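Hypothetical protein TTHA1785 (Thermus thermophilus, PDB 2EPG) probably joins broken RNA ends as a manganese-dependent, GTP-consuming RNA ligase of the RtcB family, sealing 2',3'-cyclic phosphate or 3'-phosphate ends to 5'-hydroxyl ends. Local coordinates at residues P25-G28 / K29-V32; A38-E41 / I42-D45; E49-A52 / S53-Q56. All blocks are in the same frame, centred on the assembly; numbering follows the deposited sequence.

Contact 1. Residues P25-G28 / K29-V32; sequences PRQG and KMRV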
# COMPACT_ATOMS: atom_id res chain seq x y z
N PRO A 25 21.84 -6.93 -15.78
CA PRO A 25 21.58 -7.46 -17.12
C PRO A 25 21.12 -8.92 -17.15
O PRO A 25 21.52 -9.74 -16.32
CB PRO A 25 22.89 -7.20 -17.87
CG PRO A 25 23.92 -7.11 -16.78
CD PRO A 25 23.21 -6.41 -15.66
N ARG A 26 20.25 -9.22 -18.10
CA ARG A 26 19.70 -10.56 -18.25
C ARG A 26 20.79 -11.63 -18.32
O ARG A 26 21.69 -11.54 -19.14
CB ARG A 26 18.86 -10.63 -19.52
CG ARG A 26 17.77 -11.66 -19.48
CD ARG A 26 17.54 -12.29 -20.84
NE ARG A 26 18.43 -13.44 -21.03
CZ ARG A 26 19.68 -13.37 -21.49
NH1 ARG A 26 20.40 -14.47 -21.61
NH2 ARG A 26 20.19 -12.19 -21.84
N GLN A 27 20.68 -12.65 -17.48
CA GLN A 27 21.64 -13.75 -17.46
C GLN A 27 20.99 -15.03 -16.95
O GLN A 27 20.09 -14.99 -16.11
CB GLN A 27 22.85 -13.40 -16.58
CG GLN A 27 22.52 -13.04 -15.14
CD GLN A 27 23.71 -12.42 -14.43
OE1 GLN A 27 24.70 -13.10 -14.14
NE2 GLN A 27 23.63 -11.11 -14.15
N GLY A 28 21.45 -16.17 -17.47
CA GLY A 28 20.90 -17.44 -17.04
C GLY A 28 19.44 -17.63 -17.43
O GLY A 28 19.09 -17.49 -18.60
N LYS A 29 18.60 -17.92 -16.44
CA LYS A 29 17.19 -18.16 -16.71
C LYS A 29 16.35 -16.89 -16.85
O LYS A 29 15.16 -16.95 -17.20
CB LYS A 29 16.59 -19.02 -15.59
CG LYS A 29 17.52 -20.10 -15.04
CD LYS A 29 17.06 -21.52 -15.36
CE LYS A 29 17.30 -21.86 -16.82
NZ LYS A 29 17.15 -23.33 -17.07
N MSE A 30 16.95 -15.74 -16.57
CA MSE A 30 16.25 -14.47 -16.66
C MSE A 30 15.74 -14.23 -18.07
O MSE A 30 16.48 -14.38 -19.04
CB MSE A 30 17.16 -13.34 -16.21
CG MSE A 30 17.47 -13.38 -14.75
SE MSE A 30 18.82 -12.10 -14.28
CE MSE A 30 17.74 -10.48 -14.36
N ARG A 31 14.47 -13.85 -18.17
CA ARG A 31 13.86 -13.57 -19.46
C ARG A 31 14.05 -12.11 -19.85
O ARG A 31 14.01 -11.77 -21.03
CB ARG A 31 12.37 -13.91 -19.42
CG ARG A 31 12.10 -15.40 -19.20
CD ARG A 31 10.63 -15.67 -18.98
NE ARG A 31 10.35 -17.08 -18.72
CZ ARG A 31 9.89 -17.94 -19.64
NH1 ARG A 31 9.66 -19.20 -19.31
NH2 ARG A 31 9.66 -17.53 -20.88
N VAL A 32 14.27 -11.27 -18.84
CA VAL A 32 14.45 -9.84 -19.05
C VAL A 32 15.45 -9.33 -18.03
O VAL A 32 15.85 -10.05 -17.12
CB VAL A 32 13.12 -9.05 -18.83
CG1 VAL A 32 12.05 -9.49 -19.82
CG2 VAL A 32 12.62 -9.30 -17.40

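Contact 2. Residues A38-E41 / I42-D45; sequences ASKE and ILKD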
# COMPACT_ATOMS: atom_id res chain seq x y z
N ALA A 38 18.59 2.44 -5.72
CA ALA A 38 19.26 2.43 -4.43
C ALA A 38 20.30 3.53 -4.25
O ALA A 38 20.65 4.23 -5.20
CB ALA A 38 19.92 1.07 -4.22
N SER A 39 20.78 3.66 -3.02
CA SER A 39 21.78 4.67 -2.66
C SER A 39 23.14 4.03 -2.64
O SER A 39 23.26 2.80 -2.68
CB SER A 39 21.51 5.23 -1.26
OG SER A 39 20.41 6.13 -1.22
N LYS A 40 24.18 4.86 -2.57
CA LYS A 40 25.53 4.33 -2.48
C LYS A 40 25.56 3.63 -1.13
O LYS A 40 26.23 2.61 -0.95
CB LYS A 40 26.57 5.45 -2.52
CG LYS A 40 26.87 5.93 -3.93
CD LYS A 40 27.23 4.74 -4.82
CE LYS A 40 27.36 5.11 -6.28
NZ LYS A 40 27.43 3.88 -7.12
N GLU A 41 24.79 4.17 -0.20
CA GLU A 41 24.70 3.63 1.15
C GLU A 41 23.82 2.39 1.21
O GLU A 41 24.12 1.44 1.92
CB GLU A 41 24.17 4.70 2.10
CG GLU A 41 25.08 5.92 2.21
CD GLU A 41 26.54 5.55 2.46
OE1 GLU A 41 27.24 5.18 1.49
OE2 GLU A 41 26.99 5.63 3.62
N ILE A 42 22.71 2.41 0.47
CA ILE A 42 21.81 1.26 0.45
C ILE A 42 22.50 0.05 -0.17
O ILE A 42 22.33 -1.07 0.29
CB ILE A 42 20.51 1.59 -0.34
CG1 ILE A 42 19.71 2.65 0.42
CG2 ILE A 42 19.69 0.32 -0.53
CD1 ILE A 42 18.49 3.14 -0.29
N LEU A 43 23.29 0.29 -1.21
CA LEU A 43 24.01 -0.79 -1.88
C LEU A 43 24.91 -1.50 -0.88
O LEU A 43 25.11 -2.70 -0.96
CB LEU A 43 24.88 -0.25 -3.01
CG LEU A 43 24.21 -0.03 -4.36
CD1 LEU A 43 25.20 0.64 -5.29
CD2 LEU A 43 23.76 -1.38 -4.91
N LYS A 44 25.46 -0.73 0.06
CA LYS A 44 26.34 -1.28 1.07
C LYS A 44 25.54 -2.22 1.95
O LYS A 44 26.04 -3.24 2.42
CB LYS A 44 26.94 -0.15 1.92
CG LYS A 44 28.17 -0.55 2.73
CD LYS A 44 28.71 0.61 3.56
CE LYS A 44 30.06 0.27 4.22
NZ LYS A 44 30.02 -0.86 5.20
N ASP A 45 24.28 -1.87 2.16
CA ASP A 45 23.39 -2.67 2.98
C ASP A 45 23.07 -4.00 2.30
O ASP A 45 23.08 -5.05 2.94
CB ASP A 45 22.11 -1.88 3.25
CG ASP A 45 21.41 -2.32 4.52
OD1 ASP A 45 21.14 -3.53 4.67
OD2 ASP A 45 21.14 -1.44 5.36

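Contact 3. Residues E49-A52 / S53-Q56; sequences ENYA and SLQQ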
# COMPACT_ATOMS: atom_id res chain seq x y z
N GLU A 49 24.31 -8.20 2.75
CA GLU A 49 23.27 -9.22 2.78
C GLU A 49 23.53 -10.30 1.73
O GLU A 49 22.68 -11.16 1.49
CB GLU A 49 21.90 -8.57 2.51
CG GLU A 49 20.73 -9.35 3.07
CD GLU A 49 20.67 -9.28 4.59
OE1 GLU A 49 19.81 -9.97 5.20
OE2 GLU A 49 21.48 -8.53 5.19
N ASN A 50 24.70 -10.24 1.11
CA ASN A 50 25.08 -11.18 0.07
C ASN A 50 24.20 -10.99 -1.16
O ASN A 50 24.20 -11.81 -2.08
CB ASN A 50 24.96 -12.63 0.57
CG ASN A 50 26.28 -13.19 1.08
OD1 ASN A 50 26.82 -12.73 2.09
ND2 ASN A 50 26.81 -14.18 0.37
N TYR A 51 23.43 -9.90 -1.16
CA TYR A 51 22.54 -9.56 -2.27
C TYR A 51 21.38 -10.55 -2.39
O TYR A 51 20.87 -10.78 -3.48
CB TYR A 51 23.33 -9.52 -3.58
CG TYR A 51 24.45 -8.50 -3.59
CD1 TYR A 51 25.76 -8.89 -3.88
CD2 TYR A 51 24.20 -7.15 -3.36
CE1 TYR A 51 26.80 -7.95 -3.93
CE2 TYR A 51 25.23 -6.21 -3.41
CZ TYR A 51 26.53 -6.62 -3.69
OH TYR A 51 27.55 -5.69 -3.75
N ALA A 52 20.97 -11.12 -1.27
CA ALA A 52 19.89 -12.09 -1.25
C ALA A 52 18.60 -11.59 -1.92
O ALA A 52 18.02 -12.28 -2.77
CB ALA A 52 19.61 -12.51 0.18
N SER A 53 18.14 -10.41 -1.53
CA SER A 53 16.92 -9.88 -2.10
C SER A 53 17.05 -9.69 -3.61
O SER A 53 16.07 -9.82 -4.35
CB SER A 53 16.54 -8.56 -1.41
OG SER A 53 17.55 -7.58 -1.57
N LEU A 54 18.26 -9.38 -4.08
CA LEU A 54 18.47 -9.20 -5.51
C LEU A 54 18.35 -10.54 -6.25
O LEU A 54 17.84 -10.59 -7.37
CB LEU A 54 19.83 -8.57 -5.79
CG LEU A 54 20.06 -7.15 -5.27
CD1 LEU A 54 21.39 -6.64 -5.81
CD2 LEU A 54 18.94 -6.23 -5.71
N GLN A 55 18.83 -11.61 -5.62
CA GLN A 55 18.74 -12.94 -6.22
C GLN A 55 17.25 -13.24 -6.39
O GLN A 55 16.85 -13.84 -7.38
CB GLN A 55 19.39 -14.00 -5.32
CG GLN A 55 19.07 -15.45 -5.71
CD GLN A 55 19.73 -15.90 -7.02
OE1 GLN A 55 20.95 -16.10 -7.08
NE2 GLN A 55 18.93 -16.07 -8.07
N GLN A 56 16.44 -12.83 -5.41
CA GLN A 56 15.00 -13.03 -5.50
C GLN A 56 14.45 -12.22 -6.67
O GLN A 56 13.59 -12.69 -7.40
CB GLN A 56 14.28 -12.58 -4.22
CG GLN A 56 14.50 -13.45 -3.02
CD GLN A 56 13.50 -13.17 -1.94
OE1 GLN A 56 13.26 -12.02 -1.58
NE2 GLN A 56 12.90 -14.23 -1.39

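Contact 1. Residues P25-G28 / K29-V32
Gln27 and Met30 are the ends of a type II' beta turn that reverses the chain between the strands 21-24 and 34-37, the runs of CA atoms 25 to 28 and 29 to 32 pointing 154° apart. The turn is closed by one backbone hydrogen bond, Met30 N to Gln27 O at 3.3 Å, with the N-H arriving well above the carbonyl plane. Gly28 holds the first corner with phi 66°, a region that suits a residue without a side chain.

The side chain of Met30, a selenomethionine in the crystal, carries the packing. It lies alongside that of Gln27, both pointing the same way, and its SE rests 3.9 Å from Gln27 CG. Gln27 O lies against this chain, 3.4 Å from both Met30 CB and Met30 CG. Met58 on helix 52-60 touches both side chains. With CG between the backbone N and the carbonyl carbon (chi1 57°) and the chain extended beyond it, Gln27 NE2 makes a weak hydrogen bond to Pro25 O.

The Arg26 side chain lies along the returning arm of the loop. Bends at chi2 and chi3 lay its methylenes against the backbone of 30 to 32, with Arg26 CG 3.4 Å from Val32 O. They also place Met30 O at the edge of the Arg26 guanidinium, near its plane and 2.9 Å from Arg26 NE.

The chemistry is therefore two-sided: the buried side chain of Met30 packs on Met58, while the charged ends of Arg26 and Lys29 remain at the protein surface. Besides the turn bond, hydrogen bonds from Arg26 N to Asp33 and from Arg31 NE to Thr62 O tie the loop down.

Contact 2. Residues A38-E41 / I42-D45
Ile42 reaches back over Ala38 and Ser39 at the start of helix 40-48, and this is where the contact is tight. Its two branches divide the work. CG2 meets Ala38 CB at 3.8 Å, whereas CG1 lies 3.6 Å from Ser39 CB and carries CD1 on toward Ser39 OG. The torsions explain the split: CG1 stands beside the backbone N (chi1 -67°) and CG2 beside the carbonyl carbon. Outside the turn, Ala466 of helix 462-470 and Pro74 close over Ile42, and Ser39 OG makes a weak hydrogen bond to Glu465. Replacing Ile42 with an alanine would probably leave a gap beside Ala38 and Ser39, with Ala466 and Pro74 losing a packing partner.

Leu43 extends the apolar side. Its CG sits 3.4 Å from Ser39 O, the acceptor of the first firm helical bond, which comes from Leu43 N at 2.9 Å with an N-H...O angle of 161°. The donor is tilted 32° from the carbonyl plane. Tyr22 of strand 21-24 packs on both Ala38 and Leu43, and its hydroxyl takes the amine of Lys40.

The solvent side is looser. Glu41 O is shared by two weak backbone bonds, from Lys44 N at 3.2 Å and Asp45 N at 3.3 Å. The Lys44 side chain begins close to that oxygen, CB lying 3.2 Å away, but runs outward, and the carboxylates of Glu41 and Asp45 likewise stay on the exposed face.

Chemically, the turn is amphipathic: hydrocarbon from Ala38, Ile42 and Leu43 fills the inner face, while the outer face bears Glu41, Lys44 and Asp45, whose charges are likely to be screened by solvent.

Contact 3. Residues E49-A52 / S53-Q56
Tyr51 and Leu54 meet where the backbone leaves a tight turn and enters helix 52-60. Residues Glu49 to Ala52 form a type I' beta turn, with Asn50 and Tyr51 both at positive phi and Ala52 N bonded back to Glu49 O. From there the helical pattern takes over. Tyr51 O receives Gln55 N at 3.1 Å, nearly along the C=O axis, and is also approached by Leu54 N in a weak, strongly bent bond. Ala52 O then takes Gln56 N at 3.1 Å in the carbonyl plane, with an N-H...O angle of 155°.

Two side chains carry the apolar part. Tyr51 and Leu54 run side by side in the same direction, and Leu54 CD1 comes 3.8 Å from Tyr51 CD2, approaching the ring obliquely. The ring can sit there because its CG lies beside the backbone N (chi1 -60°). Phe13 covers the pair, meeting the tyrosine ring edge-to-face and touching Leu54. Ser53 and Leu54 both pack on Ile76 of strand 76-77, and the buried amide of Gln56 is held by hydrogen bonds outside the turn, including one from NE2 to Gly79 O.

The arrangement is that of a close helix-to-helix junction: Asn50 is the C' residue of a Schellman motif, with Tyr51 N bonded to Leu46 O and Asn50 N to Glu47 O, and Tyr51 is at once the N-cap of the next helix.

How the contacts relate
The three contacts follow one another along the N-terminal part of this single-chain protein, and none overlaps another in sequence. Contact 1 is the loop joining strands 21-24 and 34-37, contact 2 the first turn of helix 40-48, and contact 3 the passage from that helix into helix 52-60. Contacts 2 and 3, with centres about 13 Å apart, touch lightly through Leu43 O and Tyr51 CE2. Contact 1 stands off, its centre about 15 Å from contact 3 and 23 Å from contact 2, though it still packs on helix 52-60. Contact 2 lies nearest the predicted GMP site, Ile42 being about 9 Å from Gly413 between side chains.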